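Local coordinates for cellulosomal scaffoldin adaptor protein B (Acetivibrio cellulolyticus, PDB 4U3S) that provides a type II cohesin module of a scaffoldin adaptor, which probably binds a dockerin-bearing partner during assembly of the cellulosome, at residues I5-D10 and I20-K25; V24-I29 and G111-V116; D99-S104 and F146-N151. One frame throughout, in Å; residues are numbered along the deposited sequence.

Interaction 1 (I5-D10 and I20-K25); sequences ITMNFD and IKATVK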
# COMPACT_ATOMS: atom_id res chain seq x y z
N ILE A 5 5.44 18.58 -7.52
CA ILE A 5 5.12 18.29 -6.13
C ILE A 5 6.34 18.74 -5.34
O ILE A 5 7.49 18.61 -5.81
CB ILE A 5 4.77 16.81 -5.88
CG1 ILE A 5 4.41 16.61 -4.39
CG2 ILE A 5 5.92 15.89 -6.29
CD1 ILE A 5 3.78 15.28 -4.12
N THR A 6 6.12 19.30 -4.16
CA THR A 6 7.21 19.80 -3.35
C THR A 6 6.82 19.69 -1.88
O THR A 6 5.68 19.30 -1.57
CB THR A 6 7.55 21.26 -3.73
OG1 THR A 6 8.83 21.63 -3.19
CG2 THR A 6 6.48 22.23 -3.25
N MET A 7 7.77 19.97 -1.02
CA MET A 7 7.49 20.23 0.41
C MET A 7 7.99 21.63 0.78
O MET A 7 9.08 22.04 0.37
CB MET A 7 8.20 19.21 1.30
CG MET A 7 7.47 17.92 1.51
SD MET A 7 8.36 16.83 2.66
CE MET A 7 9.66 16.16 1.60
N ASN A 8 7.18 22.33 1.55
CA ASN A 8 7.53 23.64 2.09
C ASN A 8 7.46 23.55 3.60
O ASN A 8 6.50 23.00 4.13
CB ASN A 8 6.52 24.69 1.62
CG ASN A 8 6.43 24.78 0.11
OD1 ASN A 8 5.34 24.77 -0.47
ND2 ASN A 8 7.58 24.83 -0.53
N PHE A 9 8.48 24.10 4.27
CA PHE A 9 8.50 24.19 5.72
C PHE A 9 8.02 25.56 6.15
O PHE A 9 8.38 26.55 5.54
CB PHE A 9 9.93 24.00 6.26
CG PHE A 9 10.61 22.73 5.80
CD1 PHE A 9 9.98 21.52 5.90
CD2 PHE A 9 11.92 22.77 5.33
CE1 PHE A 9 10.61 20.34 5.51
CE2 PHE A 9 12.56 21.61 4.93
CZ PHE A 9 11.91 20.39 5.02
N ASP A 10 7.22 25.64 7.21
CA ASP A 10 6.84 26.96 7.75
C ASP A 10 8.05 27.67 8.35
O ASP A 10 8.09 28.91 8.41
CB ASP A 10 5.68 26.90 8.77
CG ASP A 10 5.99 26.05 10.01
OD1 ASP A 10 7.00 25.33 10.04
OD2 ASP A 10 5.17 26.10 10.96
N ILE A 20 8.54 22.00 13.37
CA ILE A 20 8.54 22.45 11.99
C ILE A 20 7.41 21.74 11.26
O ILE A 20 7.26 20.52 11.39
CB ILE A 20 9.85 22.04 11.30
CG1 ILE A 20 11.04 22.69 12.00
CG2 ILE A 20 9.83 22.40 9.83
CD1 ILE A 20 12.35 22.03 11.61
N LYS A 21 6.61 22.48 10.51
CA LYS A 21 5.50 21.92 9.76
C LYS A 21 5.94 21.78 8.32
O LYS A 21 6.25 22.78 7.67
CB LYS A 21 4.26 22.82 9.85
CG LYS A 21 3.65 22.95 11.24
CD LYS A 21 2.34 23.75 11.18
CE LYS A 21 1.86 24.19 12.55
NZ LYS A 21 0.37 24.21 12.60
N ALA A 22 5.95 20.55 7.83
CA ALA A 22 6.28 20.26 6.44
C ALA A 22 4.99 20.06 5.66
O ALA A 22 4.23 19.15 5.93
CB ALA A 22 7.17 19.04 6.34
N THR A 23 4.73 20.93 4.72
CA THR A 23 3.54 20.81 3.89
C THR A 23 3.88 20.26 2.51
O THR A 23 4.72 20.82 1.79
CB THR A 23 2.82 22.16 3.71
OG1 THR A 23 2.34 22.62 4.98
CG2 THR A 23 1.65 21.99 2.77
N VAL A 24 3.22 19.17 2.15
CA VAL A 24 3.30 18.64 0.79
C VAL A 24 2.31 19.40 -0.08
O VAL A 24 1.12 19.44 0.24
CB VAL A 24 3.00 17.14 0.74
CG1 VAL A 24 3.22 16.63 -0.68
CG2 VAL A 24 3.90 16.41 1.72
N LYS A 25 2.80 19.93 -1.20
CA LYS A 25 2.06 20.86 -2.04
C LYS A 25 2.21 20.41 -3.49
O LYS A 25 3.29 19.96 -3.92
CB LYS A 25 2.60 22.27 -1.87
CG LYS A 25 1.81 23.32 -2.60
CD LYS A 25 2.69 24.48 -3.05
CE LYS A 25 1.88 25.51 -3.83
NZ LYS A 25 1.26 24.96 -5.08

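Interaction 2 (V24-I29 and G111-V116); sequences VKINKI and GTVAVV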
# COMPACT_ATOMS: atom_id res chain seq x y z
N VAL A 24 3.22 19.17 2.15
CA VAL A 24 3.30 18.64 0.79
C VAL A 24 2.31 19.40 -0.08
O VAL A 24 1.12 19.44 0.24
CB VAL A 24 3.00 17.14 0.74
CG1 VAL A 24 3.22 16.63 -0.68
CG2 VAL A 24 3.90 16.41 1.72
N LYS A 25 2.80 19.93 -1.20
CA LYS A 25 2.06 20.86 -2.04
C LYS A 25 2.21 20.41 -3.49
O LYS A 25 3.29 19.96 -3.92
CB LYS A 25 2.60 22.27 -1.87
CG LYS A 25 1.81 23.32 -2.60
CD LYS A 25 2.69 24.48 -3.05
CE LYS A 25 1.88 25.51 -3.83
NZ LYS A 25 1.26 24.96 -5.08
N ILE A 26 1.11 20.45 -4.24
CA ILE A 26 1.17 20.21 -5.70
C ILE A 26 0.81 21.46 -6.49
O ILE A 26 0.13 22.39 -6.01
CB ILE A 26 0.31 19.01 -6.17
CG1 ILE A 26 -1.18 19.29 -5.98
CG2 ILE A 26 0.70 17.74 -5.40
CD1 ILE A 26 -2.11 18.24 -6.56
N ASN A 27 1.31 21.50 -7.72
CA ASN A 27 1.01 22.60 -8.63
C ASN A 27 0.69 22.01 -9.96
O ASN A 27 1.48 21.25 -10.53
CB ASN A 27 2.18 23.56 -8.76
CG ASN A 27 1.78 24.83 -9.48
OD1 ASN A 27 0.92 25.55 -9.00
ND2 ASN A 27 2.34 25.07 -10.64
N LYS A 28 -0.48 22.37 -10.47
CA LYS A 28 -0.93 22.00 -11.82
C LYS A 28 -0.85 20.51 -12.16
O LYS A 28 -0.37 20.14 -13.23
CB LYS A 28 -0.17 22.83 -12.87
CG LYS A 28 -0.48 24.32 -12.79
CD LYS A 28 0.43 25.13 -13.68
CE LYS A 28 0.11 26.61 -13.58
NZ LYS A 28 -1.11 26.96 -14.35
N ILE A 29 -1.38 19.67 -11.28
CA ILE A 29 -1.52 18.23 -11.54
C ILE A 29 -2.91 17.97 -12.12
O ILE A 29 -3.91 18.04 -11.40
CB ILE A 29 -1.24 17.40 -10.31
CG1 ILE A 29 0.09 17.79 -9.65
CG2 ILE A 29 -1.30 15.91 -10.63
CD1 ILE A 29 1.32 17.64 -10.54
N GLY A 111 -2.56 22.93 -4.86
CA GLY A 111 -2.77 23.20 -3.45
C GLY A 111 -2.05 22.23 -2.54
O GLY A 111 -1.36 21.31 -2.99
N THR A 112 -2.21 22.45 -1.25
CA THR A 112 -1.59 21.57 -0.25
C THR A 112 -2.36 20.28 -0.13
O THR A 112 -3.57 20.25 -0.27
CB THR A 112 -1.50 22.26 1.10
OG1 THR A 112 -2.82 22.49 1.59
CG2 THR A 112 -0.76 23.59 1.01
N VAL A 113 -1.63 19.19 0.12
CA VAL A 113 -2.25 17.86 0.19
C VAL A 113 -2.03 17.13 1.50
O VAL A 113 -2.77 16.21 1.84
CB VAL A 113 -1.86 16.96 -0.97
CG1 VAL A 113 -2.27 17.59 -2.29
CG2 VAL A 113 -0.39 16.55 -0.93
N ALA A 114 -0.99 17.53 2.21
CA ALA A 114 -0.68 16.90 3.49
C ALA A 114 0.22 17.80 4.30
O ALA A 114 1.01 18.59 3.75
CB ALA A 114 -0.00 15.58 3.27
N VAL A 115 0.13 17.64 5.61
CA VAL A 115 1.05 18.30 6.53
C VAL A 115 1.56 17.27 7.54
O VAL A 115 0.79 16.45 8.06
CB VAL A 115 0.42 19.51 7.27
CG1 VAL A 115 1.51 20.36 7.91
CG2 VAL A 115 -0.38 20.39 6.32
N VAL A 116 2.86 17.30 7.77
CA VAL A 116 3.49 16.48 8.80
C VAL A 116 4.33 17.40 9.67
O VAL A 116 4.79 18.45 9.24
CB VAL A 116 4.31 15.27 8.23
CG1 VAL A 116 3.42 14.44 7.31
CG2 VAL A 116 5.51 15.70 7.45

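Interaction 3 (D99-S104 and F146-N151); sequences DVYRAS and FNWYGN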
# COMPACT_ATOMS: atom_id res chain seq x y z
N ASP A 99 -16.09 8.47 -10.16
CA ASP A 99 -17.14 8.93 -11.07
C ASP A 99 -17.88 10.17 -10.61
O ASP A 99 -18.18 11.07 -11.42
CB ASP A 99 -18.14 7.81 -11.40
CG ASP A 99 -18.71 7.13 -10.17
OD1 ASP A 99 -18.23 7.37 -9.04
OD2 ASP A 99 -19.68 6.35 -10.37
N VAL A 100 -18.13 10.26 -9.30
CA VAL A 100 -18.80 11.40 -8.71
C VAL A 100 -17.94 12.63 -8.81
O VAL A 100 -18.41 13.72 -9.15
CB VAL A 100 -19.15 11.14 -7.23
CG1 VAL A 100 -19.86 12.35 -6.63
CG2 VAL A 100 -20.09 9.95 -7.11
N TYR A 101 -16.66 12.45 -8.52
CA TYR A 101 -15.66 13.51 -8.68
C TYR A 101 -15.65 14.00 -10.13
O TYR A 101 -15.74 15.22 -10.41
CB TYR A 101 -14.31 12.97 -8.20
CG TYR A 101 -13.12 13.93 -8.24
CD1 TYR A 101 -13.29 15.33 -8.16
CD2 TYR A 101 -11.83 13.43 -8.29
CE1 TYR A 101 -12.18 16.17 -8.14
CE2 TYR A 101 -10.73 14.26 -8.30
CZ TYR A 101 -10.90 15.63 -8.23
OH TYR A 101 -9.81 16.45 -8.27
N ARG A 102 -15.57 13.08 -11.09
CA ARG A 102 -15.54 13.51 -12.50
C ARG A 102 -16.79 14.25 -12.93
O ARG A 102 -16.71 15.20 -13.71
CB ARG A 102 -15.32 12.32 -13.44
CG ARG A 102 -13.93 11.75 -13.36
CD ARG A 102 -13.63 10.81 -14.52
NE ARG A 102 -14.62 9.74 -14.68
CZ ARG A 102 -14.64 8.58 -14.02
NH1 ARG A 102 -13.72 8.28 -13.11
NH2 ARG A 102 -15.61 7.71 -14.27
N ALA A 103 -17.94 13.83 -12.41
CA ALA A 103 -19.21 14.48 -12.74
C ALA A 103 -19.27 15.94 -12.25
O ALA A 103 -20.00 16.73 -12.81
CB ALA A 103 -20.37 13.68 -12.19
N SER A 104 -18.49 16.29 -11.22
CA SER A 104 -18.46 17.70 -10.74
C SER A 104 -17.84 18.67 -11.73
O SER A 104 -18.08 19.88 -11.64
CB SER A 104 -17.64 17.80 -9.45
OG SER A 104 -16.24 17.71 -9.68
N PHE A 146 -2.05 10.55 -8.85
CA PHE A 146 -3.11 9.86 -9.58
C PHE A 146 -4.17 10.84 -10.07
O PHE A 146 -4.36 11.88 -9.47
CB PHE A 146 -3.77 8.81 -8.67
CG PHE A 146 -2.82 7.71 -8.26
CD1 PHE A 146 -1.96 7.89 -7.20
CD2 PHE A 146 -2.75 6.53 -8.96
CE1 PHE A 146 -1.04 6.91 -6.85
CE2 PHE A 146 -1.85 5.53 -8.59
CZ PHE A 146 -1.00 5.72 -7.55
N ASN A 147 -4.84 10.49 -11.16
CA ASN A 147 -5.88 11.34 -11.71
C ASN A 147 -7.25 10.72 -11.45
O ASN A 147 -7.37 9.60 -10.92
CB ASN A 147 -5.66 11.61 -13.18
CG ASN A 147 -5.75 10.37 -14.04
OD1 ASN A 147 -6.47 9.43 -13.72
ND2 ASN A 147 -5.05 10.39 -15.17
N TRP A 148 -8.29 11.46 -11.83
CA TRP A 148 -9.63 11.05 -11.47
C TRP A 148 -10.23 9.97 -12.35
O TRP A 148 -11.38 9.57 -12.14
CB TRP A 148 -10.55 12.25 -11.37
CG TRP A 148 -10.85 13.03 -12.65
CD1 TRP A 148 -10.57 12.71 -13.94
CD2 TRP A 148 -11.56 14.27 -12.69
NE1 TRP A 148 -11.06 13.69 -14.79
CE2 TRP A 148 -11.68 14.65 -14.04
CE3 TRP A 148 -12.13 15.07 -11.70
CZ2 TRP A 148 -12.32 15.82 -14.42
CZ3 TRP A 148 -12.76 16.24 -12.08
CH2 TRP A 148 -12.84 16.61 -13.43
N TYR A 149 -9.44 9.44 -13.28
CA TYR A 149 -9.82 8.21 -13.95
C TYR A 149 -9.26 7.01 -13.20
O TYR A 149 -9.54 5.88 -13.54
CB TYR A 149 -9.30 8.21 -15.38
CG TYR A 149 -10.10 9.13 -16.27
CD1 TYR A 149 -11.40 8.80 -16.64
CD2 TYR A 149 -9.54 10.29 -16.75
CE1 TYR A 149 -12.14 9.62 -17.49
CE2 TYR A 149 -10.27 11.13 -17.60
CZ TYR A 149 -11.57 10.79 -17.96
OH TYR A 149 -12.29 11.61 -18.81
N GLY A 150 -8.45 7.28 -12.18
CA GLY A 150 -7.91 6.25 -11.31
C GLY A 150 -6.50 5.82 -11.71
O GLY A 150 -5.98 4.82 -11.18
N ASN A 151 -5.89 6.56 -12.63
CA ASN A 151 -4.60 6.15 -13.17
C ASN A 151 -3.42 6.88 -12.57
O ASN A 151 -3.48 8.06 -12.25
CB ASN A 151 -4.59 6.36 -14.69
CG ASN A 151 -5.53 5.40 -15.38
OD1 ASN A 151 -5.54 4.21 -15.07
ND2 ASN A 151 -6.32 5.91 -16.33

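Interaction 1 (I5-D10 and I20-K25)
Ile-5 to Phe-9 runs antiparallel to Ile-20 to Lys-25, the strand axes approaching to 4.5 Å, with Thr-6/Lys-25 and Asn-8/Thr-23 as hydrogen-bonded pairs and Met-7/Val-24 and Phe-9/Ala-22 as the non-hydrogen-bonded pairs between and beyond them. Met-7, Phe-9, Ala-22 and Val-24 share one face. The Phe-9 ring turns its edge to Ala-22, its CD1 lying 3.8 Å from Ala-22 CB, while Phe-9 CB rests against Ile-20 CG2. Farther along, Met-7 CG meets Val-24 CG2 at 3.9 Å before the thioether chain bends away at chi3. Ile-5, with CG1 anti to its backbone N (chi1 -179°), carries CD1 to 3.7 Å from Val-24 CG1. Thr-6, Asn-8, Thr-23 and Lys-25 occupy the other face. There the aliphatic part of Lys-25 runs past Asn-8, with CD 3.7 Å from Asn-8 OD1, and Thr-6 OG1 is hydrogen-bonded to Ile-160 O. Where the strand ends, Asp-10 continues the pairing with its side chain. Its CG sits between the backbone N and carbonyl carbon (chi1 61°), which brings OD1 to 2.9 Å from Lys-21 N; the donor approaches from above the carboxylate plane in a nearly straight bond. Asp-10 N donates to Lys-21 O, and OD2 lies against the Lys-21 methylenes. The lysine ammonium does not touch the carboxylate, so any attraction is probably weak. Ile-5 and Met-7 pack on Val-37 and Ile-39 of the opposing sheet, and Phe-9 and Ile-20 on Ile-165, in a beta hairpin of the cohesin beta-sandwich that closes on the Asp-10 side.

Interaction 2 (V24-I29 and G111-V116)
Val-24 meets Val-113 through two methyls set by their first torsions: Val-24 CG1 lies anti to its backbone N (chi1 -175°), and Val-113 has CG1 anti to its carbonyl carbon (chi1 -59°), which leaves CG2 between the backbone N and the carbonyl carbon, facing Val-24 CG1 at 3.6 Å. A psi of -22° at Val-113 breaks the extended run in a classic beta bulge, so that Val-113 and Ala-114 both face Val-24. Val-24 O takes a short, nearly straight bond from Val-113 N, 2.8 Å away, and only a weak one from Ala-114 N at 3.5 Å. Val-24 N donates to Ala-114 O, completing the pair, while Val-24 CB lies 4.2 Å from Ala-114 CB. Beyond the bulge, normal antiparallel pairing resumes one residue out of step. Ile-26 N is 2.9 Å from Gly-111 O, and Gly-111 N donates back to Ile-26 O. Gly-111 has a positive phi; at these backbone angles a beta carbon would press on the preceding carbonyl oxygen. The Lys-25 chain bends so that NZ comes back over the next residue and donates to Ile-26 O at 3.0 Å. This carbonyl oxygen is thus held by two donors from opposite faces of its plane, and the ammonium would tend to polarise it further. On the face carrying Val-24, Ile-26 and Ala-114, with the bulged Val-113 beside them, the contact packs against Phe-32 and Tyr-35 of strand 32-40. Strand 19-27 lies between 111-120 and 4-9, and Thr-112 N donates to Glu-67 OE2, on the side of strand 111-120 away from 19-27.

Interaction 3 (D99-S104 and F146-N151)
Trp-148 drives the edge of its six-membered ring into one face of Tyr-101, with CE3 3.5 Å above the plane over the centre of the phenol ring; the planes stand at 86° and the centroids 4.9 Å apart, a T-shaped pair. One face of the indole receives Arg-102: CG sits 3.4 Å from the centroid of the five-membered ring, almost on its normal, as a close CH-pi contact. The guanidinium is flanked on its two faces, by Tyr-149 CD1 on one and Asp-99 CA on the other. It lies only 14° from parallel to the Tyr-149 ring, though the chains cross at about a right angle, and Arg-102 CD makes a second CH-pi contact, 3.9 Å from that ring's centroid. At the guanidinium edge, Trp-148 O accepts from NH1 at 2.8 Å, lying in the plane of the group, which, with the two covered faces, helps to fix its rotation. CG of Trp-148 lies between the backbone N and carbonyl carbon (chi1 65°), a setting that lays the indole against the helix. The residue belongs to a type I beta turn, Asn-147 to Gly-150, begun by an Asx turn: Asn-147 OD1 accepts from Tyr-149 N at 3.0 Å and also from Asn-151 N, the donors coming from opposite faces of the carboxamide plane. The contact seats the short helix 98-104 on the turn after strand 143-147 of the cohesin sandwich. The hydroxyl of Tyr-101 is bonded to Phe-32 O and Glu-108 N, and its ring also meets Tyr-74 and Tyr-95. Asn-151 OD1 is hydrogen-bonded to a basic side chain of another protein chain.

Interactions 1 and 2 are neighbours in one sheet: both use strand 19-27, which pairs with 4-9 in the first and 111-120 in the second, with centres 8 Å apart. They share Val-24 and Lys-25 and touch through a probable hydrogen bond from Ala-22 N to Val-116 O. Interaction 3 lies apart, its centre about 18 Å from that of interaction 2 and 25 Å from that of interaction 1, and concerns the other sheet through strand 143-147. Along the chain interaction 1 closes first; interactions 2 and 3 interlock, helix 98-104 being the element before strand 111-120. The first two join three neighbouring strands; the third shapes a surface end of the domain within reach of another protein chain.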